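Glutamate--tRNA ligase (Elizabethkingia anophelis, PDB 6B1Z) probably charges tRNA(Glu) with glutamate in an ATP-dependent reaction, as a class I glutamyl-tRNA synthetase. Local coordinates at residues 136-144 against 193-201; 102-111 against 241-249. All coordinates share one frame; numbering follows the deposited sequence. Where two conformers were deposited one is given.

Interaction 1 (136-144 against 193-201); sequences FAYNYETRN and TNTLDDKVL
A salt bridge between Arg143 and Asp198, backed by a backbone hydrogen bond, joins the loop that follows helix 119-131 to the residues leading into strand 200-202. Arginine approaches the carboxylate side-on: Arg143 NE donates to Asp198 OD2 at 2.7 Å and Arg143 NH2 to Asp198 OD1 at 2.9 Å. Both oxygens receive on their syn lone pairs, and the two flat groups lie 25° apart, so the paired bonds fix the rotation of each. The Arg143 chain gets there by bending at its third torsion (chi3 75°), and Tyr140 CA lies over one face of the guanidinium, toward its rim. Tyr113 OH also bonds Asp198 OD2, while Arg143 NH2 has a second acceptor in Met173 O, so this largely buried ion pair is well provided with partners. Asp198 is the centre of an inverse gamma turn, and its backbone N donates to Tyr138 O at 2.7 Å, just before the chain enters the edge strand of the antiparallel sheet 112-115, 168-171, 200-202 in the catalytic domain. On the other segment Asn139 forms an Asx motif, its OD1 accepting from Thr142 N, which suits a short amide side chain at a turn. Asn139 ND2 and Tyr140 N each donate to a water, and each of these two water oxygens lies 2.9 Å from Leu196 O.

Interaction 2 (102-111 against 241-249); sequences YTEQILKTDY and LLYEAMGWD. With EDO (1,2-ethanediol), chain B; EDO (1,2-ethanediol), chain V.
Met246 and Trp248, at the C-terminal end of helix 236-246, pack against Tyr102, Gln105 and Ile106 of helix 96-106; the short helical segments run at 83° to each other. A Schellman motif ends the second helix at Gly247, whose positive phi is easy for glycine, and beyond it Trp248 points toward Tyr102. Their rings form an edge-to-face (T-shaped) pair with planes 87° apart: the indole edge points at the phenol face, Trp248 CZ2 lying 3.5 Å from Tyr102 CE1. Met246 suits the interface between the helices because its thioether is flexible. Bent at chi2 and chi3, it sets SD 3.8 Å from Ile106 CB and swings CE against Tyr102 and the Gln105 amide, while Met246 CB sits over the centre of a Trp248 ring face. Gln105, with CG opposite its backbone N (chi1 -176°) and extended beyond, directs its amide to Met246 and two waters: NE2 donates to one bonded to Ala245 O, and OE1 accepts from another that accepts from Trp248 NE1. Beyond the helix, Thr109 forms an ST turn, OG1 accepting from Tyr111 N. Small Ala245 lets the Tyr111 ring lie close, Ala245 CB 3.5 Å from Tyr111 CD1. Glu244 is salt-bridged to Arg177, and Glu244 OE2 lies 2.8 Å from Tyr111 OH.

Interaction 1 is nested along the chain inside the loop closed by interaction 2, and their centres lie about 18 Å apart. Both are partly buried, and both border the three-stranded antiparallel sheet: 193-201 runs into its edge strand 200-202, whereas 102-111 leads into the other outer strand, 112-115. Interaction 1 joins loop to loop, so charge pairing, a backbone bond and waters predominate; interaction 2 joins helix to helix, chiefly through apolar and aromatic contacts, with polar links alongside. Leu201 connects them, Leu201 CD1 packing on Ile106 CD1 at 3.9 Å and its CD2 on Leu242. Arg177 connects them too, salt-bridged to Glu244 and backbone-bonded to Thr193.

Interaction 1 (136-144 against 193-201)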
loop_
_atom_site.group_PDB
_atom_site.type_symbol
_atom_site.label_atom_id
_atom_site.label_comp_id
_atom_site.label_asym_id
_atom_site.label_seq_id
_atom_site.Cartn_x
_atom_site.Cartn_y
_atom_site.Cartn_z
ATOM N N PHE A 136 34.305 5.832 -2.467
ATOM C CA PHE A 136 34.499 6.886 -3.457
ATOM C C PHE A 136 33.239 7.722 -3.640
ATOM O O PHE A 136 32.121 7.199 -3.689
ATOM C CB PHE A 136 34.914 6.274 -4.802
ATOM C CG PHE A 136 34.826 7.238 -5.951
ATOM C CD1 PHE A 136 35.738 8.275 -6.065
ATOM C CD2 PHE A 136 33.839 7.104 -6.914
ATOM C CE1 PHE A 136 35.660 9.170 -7.111
ATOM C CE2 PHE A 136 33.755 8.000 -7.958
ATOM C CZ PHE A 136 34.669 9.032 -8.057
ATOM N N ALA A 137 33.435 9.038 -3.733
ATOM C CA ALA A 137 32.413 9.988 -4.154
ATOM C C ALA A 137 33.023 10.920 -5.187
ATOM O O ALA A 137 34.128 11.430 -4.989
ATOM C CB ALA A 137 31.865 10.804 -2.975
ATOM N N TYR A 138 32.314 11.116 -6.297
ATOM C CA TYR A 138 32.712 12.084 -7.315
ATOM C C TYR A 138 32.321 13.461 -6.798
ATOM O O TYR A 138 31.131 13.793 -6.758
ATOM C CB TYR A 138 32.006 11.753 -8.630
ATOM C CG TYR A 138 32.745 12.134 -9.909
ATOM C CD1 TYR A 138 33.149 13.442 -10.147
ATOM C CD2 TYR A 138 33.012 11.173 -10.891
ATOM C CE1 TYR A 138 33.812 13.793 -11.329
ATOM C CE2 TYR A 138 33.666 11.509 -12.072
ATOM C CZ TYR A 138 34.076 12.822 -12.276
ATOM O OH TYR A 138 34.721 13.144 -13.442
ATOM N N ASN A 139 33.296 14.260 -6.370
ATOM C CA ASN A 139 32.975 15.471 -5.615
ATOM C C ASN A 139 34.112 16.478 -5.772
ATOM O O ASN A 139 35.024 16.294 -6.586
ATOM C CB ASN A 139 32.702 15.130 -4.141
ATOM C CG ASN A 139 33.917 14.525 -3.439
ATOM O OD1 ASN A 139 35.026 14.505 -3.983
ATOM N ND2 ASN A 139 33.709 14.037 -2.223
ATOM N N TYR A 140 34.067 17.545 -4.974
ATOM C CA TYR A 140 35.101 18.571 -5.073
ATOM C C TYR A 140 36.495 17.984 -4.863
ATOM O O TYR A 140 37.451 18.389 -5.534
ATOM C CB TYR A 140 34.830 19.685 -4.059
ATOM C CG TYR A 140 35.731 20.878 -4.265
ATOM C CD1 TYR A 140 37.024 20.881 -3.761
ATOM C CD2 TYR A 140 35.295 21.992 -4.981
ATOM C CE1 TYR A 140 37.856 21.954 -3.954
ATOM C CE2 TYR A 140 36.130 23.074 -5.187
ATOM C CZ TYR A 140 37.406 23.047 -4.661
ATOM O OH TYR A 140 38.268 24.112 -4.841
ATOM N N GLU A 141 36.625 17.029 -3.938
ATOM C CA GLU A 141 37.924 16.452 -3.595
ATOM C C GLU A 141 38.515 15.600 -4.710
ATOM O O GLU A 141 39.746 15.546 -4.853
ATOM C CB GLU A 141 37.789 15.599 -2.338
ATOM C CG GLU A 141 37.594 16.397 -1.063
ATOM C CD GLU A 141 37.427 15.499 0.151
ATOM O OE1 GLU A 141 36.851 14.392 0.009
ATOM O OE2 GLU A 141 37.875 15.902 1.245
ATOM N N THR A 142 37.676 14.899 -5.477
ATOM C CA THR A 142 38.151 13.932 -6.460
ATOM C C THR A 142 38.034 14.412 -7.899
ATOM O O THR A 142 38.633 13.796 -8.789
ATOM C CB THR A 142 37.395 12.592 -6.332
ATOM O OG1 THR A 142 35.983 12.799 -6.516
ATOM C CG2 THR A 142 37.609 11.956 -4.958
ATOM N N ARG A 143 37.273 15.480 -8.165
ATOM C CA ARG A 143 36.999 15.767 -9.569
ATOM C C ARG A 143 38.267 16.152 -10.325
ATOM O O ARG A 143 38.375 15.878 -11.523
ATOM C CB ARG A 143 35.917 16.844 -9.707
ATOM C CG ARG A 143 36.343 18.232 -9.327
ATOM C CD ARG A 143 35.267 19.250 -9.735
ATOM N NE ARG A 143 34.099 19.245 -8.863
ATOM C CZ ARG A 143 33.695 20.293 -8.145
ATOM N NH1 ARG A 143 34.383 21.439 -8.187
ATOM N NH2 ARG A 143 32.602 20.202 -7.390
ATOM N N ASN A 144 39.264 16.729 -9.646
ATOM C CA ASN A 144 40.437 17.175 -10.382
ATOM C C ASN A 144 41.383 16.052 -10.777
ATOM O O ASN A 144 42.292 16.296 -11.579
ATOM C CB ASN A 144 41.186 18.240 -9.581
ATOM C CG ASN A 144 40.475 19.575 -9.615
ATOM O OD1 ASN A 144 39.978 20.054 -8.597
ATOM N ND2 ASN A 144 40.404 20.174 -10.798
ATOM N N THR A 193 27.922 21.730 1.456
ATOM C CA THR A 193 28.125 21.091 0.160
ATOM C C THR A 193 29.350 20.178 0.119
ATOM O O THR A 193 29.428 19.310 -0.756
ATOM C CB THR A 193 28.227 22.149 -0.947
ATOM O OG1 THR A 193 29.247 23.110 -0.630
ATOM C CG2 THR A 193 26.919 22.869 -1.086
ATOM N N ASN A 194 30.313 20.358 1.029
ATOM C CA ASN A 194 31.440 19.436 1.055
ATOM C C ASN A 194 31.026 18.000 1.361
ATOM O O ASN A 194 31.810 17.078 1.105
ATOM C CB ASN A 194 32.470 19.878 2.099
ATOM C CG ASN A 194 33.241 21.117 1.698
ATOM O OD1 ASN A 194 33.202 21.557 0.553
ATOM N ND2 ASN A 194 33.965 21.682 2.657
ATOM N N THR A 195 29.839 17.786 1.926
ATOM C CA THR A 195 29.340 16.437 2.170
ATOM C C THR A 195 28.588 15.861 0.975
ATOM O O THR A 195 28.124 14.712 1.049
ATOM C CB THR A 195 28.409 16.411 3.401
ATOM O OG1 THR A 195 27.179 17.085 3.101
ATOM C CG2 THR A 195 29.066 17.055 4.632
ATOM N N LEU A 196 28.445 16.619 -0.110
ATOM C CA LEU A 196 27.597 16.249 -1.236
ATOM C C LEU A 196 28.445 15.969 -2.472
ATOM O O LEU A 196 29.624 16.333 -2.547
ATOM C CB LEU A 196 26.581 17.358 -1.515
ATOM C CG LEU A 196 25.733 17.783 -0.310
ATOM C CD1 LEU A 196 24.836 18.952 -0.689
ATOM C CD2 LEU A 196 24.912 16.590 0.236
ATOM N N ASP A 197 27.841 15.325 -3.474
ATOM C CA ASP A 197 28.553 14.829 -4.646
ATOM C C ASP A 197 28.128 15.564 -5.909
ATOM O O ASP A 197 27.044 16.165 -5.973
ATOM C CB ASP A 197 28.311 13.329 -4.848
ATOM C CG ASP A 197 28.650 12.513 -3.625
ATOM O OD1 ASP A 197 29.449 12.992 -2.801
ATOM O OD2 ASP A 197 28.122 11.388 -3.493
ATOM N N ASP A 198 28.986 15.472 -6.929
ATOM C CA ASP A 198 28.742 16.047 -8.254
ATOM C C ASP A 198 27.830 15.105 -9.052
ATOM O O ASP A 198 28.261 14.423 -9.987
ATOM C CB ASP A 198 30.057 16.238 -9.008
ATOM C CG ASP A 198 30.984 17.301 -8.401
ATOM O OD1 ASP A 198 30.578 18.059 -7.502
ATOM O OD2 ASP A 198 32.146 17.349 -8.870
ATOM N N LYS A 199 26.545 15.079 -8.682
ATOM C CA LYS A 199 25.653 14.058 -9.218
ATOM C C LYS A 199 25.466 14.229 -10.719
ATOM O O LYS A 199 25.459 15.342 -11.251
ATOM C CB LYS A 199 24.287 14.098 -8.523
ATOM C CG LYS A 199 24.332 13.639 -7.052
ATOM C CD LYS A 199 23.094 12.801 -6.666
ATOM C CE LYS A 199 23.277 12.103 -5.305
ATOM N NZ LYS A 199 22.353 12.643 -4.250
ATOM N N VAL A 200 25.271 13.097 -11.397
ATOM C CA VAL A 200 24.987 13.125 -12.825
ATOM C C VAL A 200 23.603 13.719 -13.051
ATOM O O VAL A 200 22.614 13.287 -12.435
ATOM C CB VAL A 200 25.075 11.719 -13.429
ATOM C CG1 VAL A 200 24.634 11.752 -14.903
ATOM C CG2 VAL A 200 26.484 11.163 -13.313
ATOM N N LEU A 201 23.535 14.698 -13.947
ATOM C CA LEU A 201 22.305 15.361 -14.352
ATOM C C LEU A 201 21.790 14.865 -15.683
ATOM O O LEU A 201 20.575 14.789 -15.864
ATOM C CB LEU A 201 22.506 16.875 -14.460
ATOM C CG LEU A 201 23.004 17.544 -13.186
ATOM C CD1 LEU A 201 23.207 19.027 -13.431
ATOM C CD2 LEU A 201 21.991 17.301 -12.071
HETATM O O HOH W 1 31.272 14.679 -0.864
HETATM O O HOH W 2 31.863 18.187 -2.977
#

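Interaction 2 (102-111 against 241-249)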
loop_
_atom_site.group_PDB
_atom_site.type_symbol
_atom_site.label_atom_id
_atom_site.label_comp_id
_atom_site.label_asym_id
_atom_site.label_seq_id
_atom_site.Cartn_x
_atom_site.Cartn_y
_atom_site.Cartn_z
ATOM N N TYR A 102 16.646 22.762 -21.469
ATOM C CA TYR A 102 17.177 23.120 -20.161
ATOM C C TYR A 102 18.577 22.586 -19.931
ATOM O O TYR A 102 19.328 23.173 -19.141
ATOM C CB TYR A 102 16.203 22.663 -19.077
ATOM C CG TYR A 102 14.938 23.485 -19.154
ATOM C CD1 TYR A 102 14.995 24.870 -19.147
ATOM C CD2 TYR A 102 13.695 22.881 -19.304
ATOM C CE1 TYR A 102 13.853 25.634 -19.240
ATOM C CE2 TYR A 102 12.547 23.639 -19.392
ATOM C CZ TYR A 102 12.632 25.012 -19.357
ATOM O OH TYR A 102 11.489 25.770 -19.451
ATOM N N THR A 103 18.964 21.517 -20.625
ATOM C CA THR A 103 20.369 21.122 -20.621
ATOM C C THR A 103 21.242 22.225 -21.219
ATOM O O THR A 103 22.290 22.573 -20.662
ATOM C CB THR A 103 20.534 19.807 -21.385
ATOM O OG1 THR A 103 19.879 18.759 -20.665
ATOM C CG2 THR A 103 22.001 19.449 -21.548
ATOM N N GLU A 104 20.814 22.802 -22.348
ATOM C CA GLU A 104 21.552 23.920 -22.934
ATOM C C GLU A 104 21.640 25.086 -21.951
ATOM O O GLU A 104 22.696 25.728 -21.828
ATOM C CB GLU A 104 20.891 24.358 -24.246
ATOM C CG GLU A 104 21.610 25.517 -24.930
ATOM C CD GLU A 104 20.828 26.099 -26.095
ATOM O OE1 GLU A 104 19.745 25.565 -26.417
ATOM O OE2 GLU A 104 21.300 27.097 -26.685
ATOM N N GLN A 105 20.553 25.351 -21.218
ATOM C CA GLN A 105 20.544 26.467 -20.273
ATOM C C GLN A 105 21.541 26.243 -19.142
ATOM O O GLN A 105 22.362 27.123 -18.842
ATOM C CB GLN A 105 19.137 26.684 -19.713
ATOM C CG GLN A 105 19.047 27.893 -18.790
ATOM C CD GLN A 105 17.685 28.077 -18.167
ATOM O OE1 GLN A 105 16.655 27.822 -18.801
ATOM N NE2 GLN A 105 17.664 28.532 -16.917
ATOM N N ILE A 106 21.503 25.069 -18.506
ATOM C CA ILE A 106 22.370 24.871 -17.348
ATOM C C ILE A 106 23.840 24.809 -17.750
ATOM O O ILE A 106 24.714 25.130 -16.928
ATOM C CB ILE A 106 21.972 23.618 -16.532
ATOM C CG1 ILE A 106 22.522 23.757 -15.093
ATOM C CG2 ILE A 106 22.468 22.327 -17.212
ATOM C CD1 ILE A 106 22.096 22.667 -14.155
ATOM N N LEU A 107 24.148 24.428 -18.993
ATOM C CA LEU A 107 25.539 24.403 -19.433
ATOM C C LEU A 107 26.121 25.798 -19.597
ATOM O O LEU A 107 27.344 25.925 -19.726
ATOM C CB LEU A 107 25.669 23.627 -20.750
ATOM C CG LEU A 107 25.572 22.104 -20.621
ATOM C CD1 LEU A 107 25.546 21.465 -22.011
ATOM C CD2 LEU A 107 26.726 21.561 -19.780
ATOM N N LYS A 108 25.288 26.841 -19.591
ATOM C CA LYS A 108 25.808 28.205 -19.600
ATOM C C LYS A 108 26.206 28.698 -18.214
ATOM O O LYS A 108 26.810 29.776 -18.112
ATOM C CB LYS A 108 24.773 29.147 -20.205
ATOM C CG LYS A 108 24.546 28.887 -21.679
ATOM C CD LYS A 108 23.324 29.615 -22.196
ATOM C CE LYS A 108 23.037 29.216 -23.634
ATOM N NZ LYS A 108 21.755 29.780 -24.138
ATOM N N THR A 109 25.905 27.940 -17.165
ATOM C CA THR A 109 26.198 28.305 -15.784
ATOM C C THR A 109 27.483 27.631 -15.311
ATOM O O THR A 109 28.021 26.731 -15.956
ATOM C CB THR A 109 25.053 27.907 -14.840
ATOM O OG1 THR A 109 25.106 26.500 -14.563
ATOM C CG2 THR A 109 23.687 28.229 -15.431
ATOM N N ASP A 110 27.953 28.058 -14.139
ATOM C CA ASP A 110 29.054 27.374 -13.480
ATOM C C ASP A 110 28.581 26.257 -12.565
ATOM O O ASP A 110 29.322 25.838 -11.668
ATOM C CB ASP A 110 29.906 28.369 -12.688
ATOM C CG ASP A 110 30.641 29.345 -13.586
ATOM O OD1 ASP A 110 30.389 30.564 -13.475
ATOM O OD2 ASP A 110 31.456 28.886 -14.418
ATOM N N TYR A 111 27.362 25.759 -12.761
ATOM C CA TYR A 111 26.857 24.685 -11.934
ATOM C C TYR A 111 26.877 23.330 -12.625
ATOM O O TYR A 111 26.417 22.352 -12.026
ATOM C CB TYR A 111 25.426 24.988 -11.473
ATOM C CG TYR A 111 25.316 26.033 -10.393
ATOM C CD1 TYR A 111 24.958 27.334 -10.700
ATOM C CD2 TYR A 111 25.549 25.703 -9.055
ATOM C CE1 TYR A 111 24.831 28.297 -9.704
ATOM C CE2 TYR A 111 25.431 26.653 -8.057
ATOM C CZ TYR A 111 25.066 27.948 -8.388
ATOM O OH TYR A 111 24.945 28.899 -7.402
ATOM N N LEU A 241 19.649 23.572 -5.016
ATOM C CA LEU A 241 20.721 24.198 -5.788
ATOM C C LEU A 241 20.432 24.163 -7.285
ATOM O O LEU A 241 20.839 25.081 -8.015
ATOM C CB LEU A 241 22.064 23.517 -5.482
ATOM C CG LEU A 241 22.672 23.898 -4.136
ATOM C CD1 LEU A 241 23.781 22.885 -3.793
ATOM C CD2 LEU A 241 23.234 25.321 -4.224
ATOM N N LEU A 242 19.743 23.116 -7.771
ATOM C CA LEU A 242 19.390 23.086 -9.186
ATOM C C LEU A 242 18.395 24.187 -9.536
ATOM O O LEU A 242 18.524 24.820 -10.589
ATOM C CB LEU A 242 18.831 21.711 -9.562
ATOM C CG LEU A 242 19.913 20.624 -9.650
ATOM C CD1 LEU A 242 19.239 19.247 -9.779
ATOM C CD2 LEU A 242 20.890 20.843 -10.823
ATOM N N TYR A 243 17.395 24.428 -8.680
ATOM C CA TYR A 243 16.478 25.539 -8.947
ATOM C C TYR A 243 17.247 26.850 -8.996
ATOM O O TYR A 243 17.040 27.660 -9.904
ATOM C CB TYR A 243 15.359 25.617 -7.902
ATOM C CG TYR A 243 14.298 24.559 -8.078
ATOM C CD1 TYR A 243 13.319 24.693 -9.044
ATOM C CD2 TYR A 243 14.282 23.431 -7.273
ATOM C CE1 TYR A 243 12.352 23.719 -9.218
ATOM C CE2 TYR A 243 13.319 22.441 -7.440
ATOM C CZ TYR A 243 12.363 22.601 -8.418
ATOM O OH TYR A 243 11.394 21.641 -8.582
ATOM N N GLU A 244 18.188 27.039 -8.072
ATOM C CA GLU A 244 19.023 28.237 -8.103
ATOM C C GLU A 244 19.811 28.330 -9.406
ATOM O O GLU A 244 19.888 29.404 -10.026
ATOM C CB GLU A 244 19.964 28.236 -6.900
ATOM C CG GLU A 244 20.890 29.444 -6.853
ATOM C CD GLU A 244 21.838 29.397 -5.671
ATOM O OE1 GLU A 244 21.472 28.835 -4.622
ATOM O OE2 GLU A 244 22.961 29.920 -5.793
ATOM N N ALA A 245 20.414 27.219 -9.838
ATOM C CA ALA A 245 21.211 27.227 -11.063
ATOM C C ALA A 245 20.379 27.660 -12.267
ATOM O O ALA A 245 20.888 28.341 -13.171
ATOM C CB ALA A 245 21.828 25.842 -11.300
ATOM N N MET A 246 19.094 27.327 -12.265
ATOM C CA MET A 246 18.207 27.612 -13.380
ATOM C C MET A 246 17.544 28.977 -13.276
ATOM O O MET A 246 16.826 29.374 -14.207
ATOM C CB MET A 246 17.129 26.529 -13.481
ATOM C CG MET A 246 17.694 25.103 -13.668
ATOM S SD MET A 246 18.730 24.898 -15.130
ATOM C CE MET A 246 17.474 24.908 -16.424
ATOM N N GLY A 247 17.787 29.698 -12.187
ATOM C CA GLY A 247 17.139 30.971 -11.932
ATOM C C GLY A 247 15.684 30.856 -11.546
ATOM O O GLY A 247 14.905 31.784 -11.819
ATOM N N TRP A 248 15.298 29.750 -10.909
ATOM C CA TRP A 248 13.910 29.427 -10.607
ATOM C C TRP A 248 13.662 29.381 -9.103
ATOM O O TRP A 248 14.586 29.206 -8.300
ATOM C CB TRP A 248 13.512 28.060 -11.194
ATOM C CG TRP A 248 13.588 27.948 -12.687
ATOM C CD1 TRP A 248 13.576 28.966 -13.607
ATOM C CD2 TRP A 248 13.684 26.734 -13.429
ATOM N NE1 TRP A 248 13.665 28.447 -14.880
ATOM C CE2 TRP A 248 13.736 27.079 -14.796
ATOM C CE3 TRP A 248 13.730 25.377 -13.069
ATOM C CZ2 TRP A 248 13.823 26.120 -15.807
ATOM C CZ3 TRP A 248 13.823 24.425 -14.076
ATOM C CH2 TRP A 248 13.864 24.804 -15.431
ATOM N N ASP A 249 12.390 29.545 -8.738
ATOM C CA ASP A 249 11.940 29.396 -7.360
ATOM C C ASP A 249 11.579 27.943 -7.080
ATOM O O ASP A 249 10.811 27.336 -7.829
ATOM C CB ASP A 249 10.720 30.280 -7.097
ATOM C CG ASP A 249 11.043 31.754 -7.189
ATOM O OD1 ASP A 249 12.180 32.133 -6.850
ATOM O OD2 ASP A 249 10.153 32.522 -7.594
HETATM C C1 EDO B . 14.711 33.368 -9.077
HETATM O O1 EDO B . 13.963 33.551 -7.870
HETATM C C2 EDO B . 16.177 33.117 -8.741
HETATM O O2 EDO B . 16.321 31.888 -8.017
HETATM C C1 EDO V . 12.431 17.233 -7.461
HETATM O O1 EDO V . 13.755 16.693 -7.463
HETATM C C2 EDO V . 12.424 18.522 -6.658
HETATM O O2 EDO V . 11.413 19.398 -7.175
HETATM O O HOH W 3 20.166 29.538 -15.551
HETATM O O HOH W 4 14.499 29.130 -17.733
#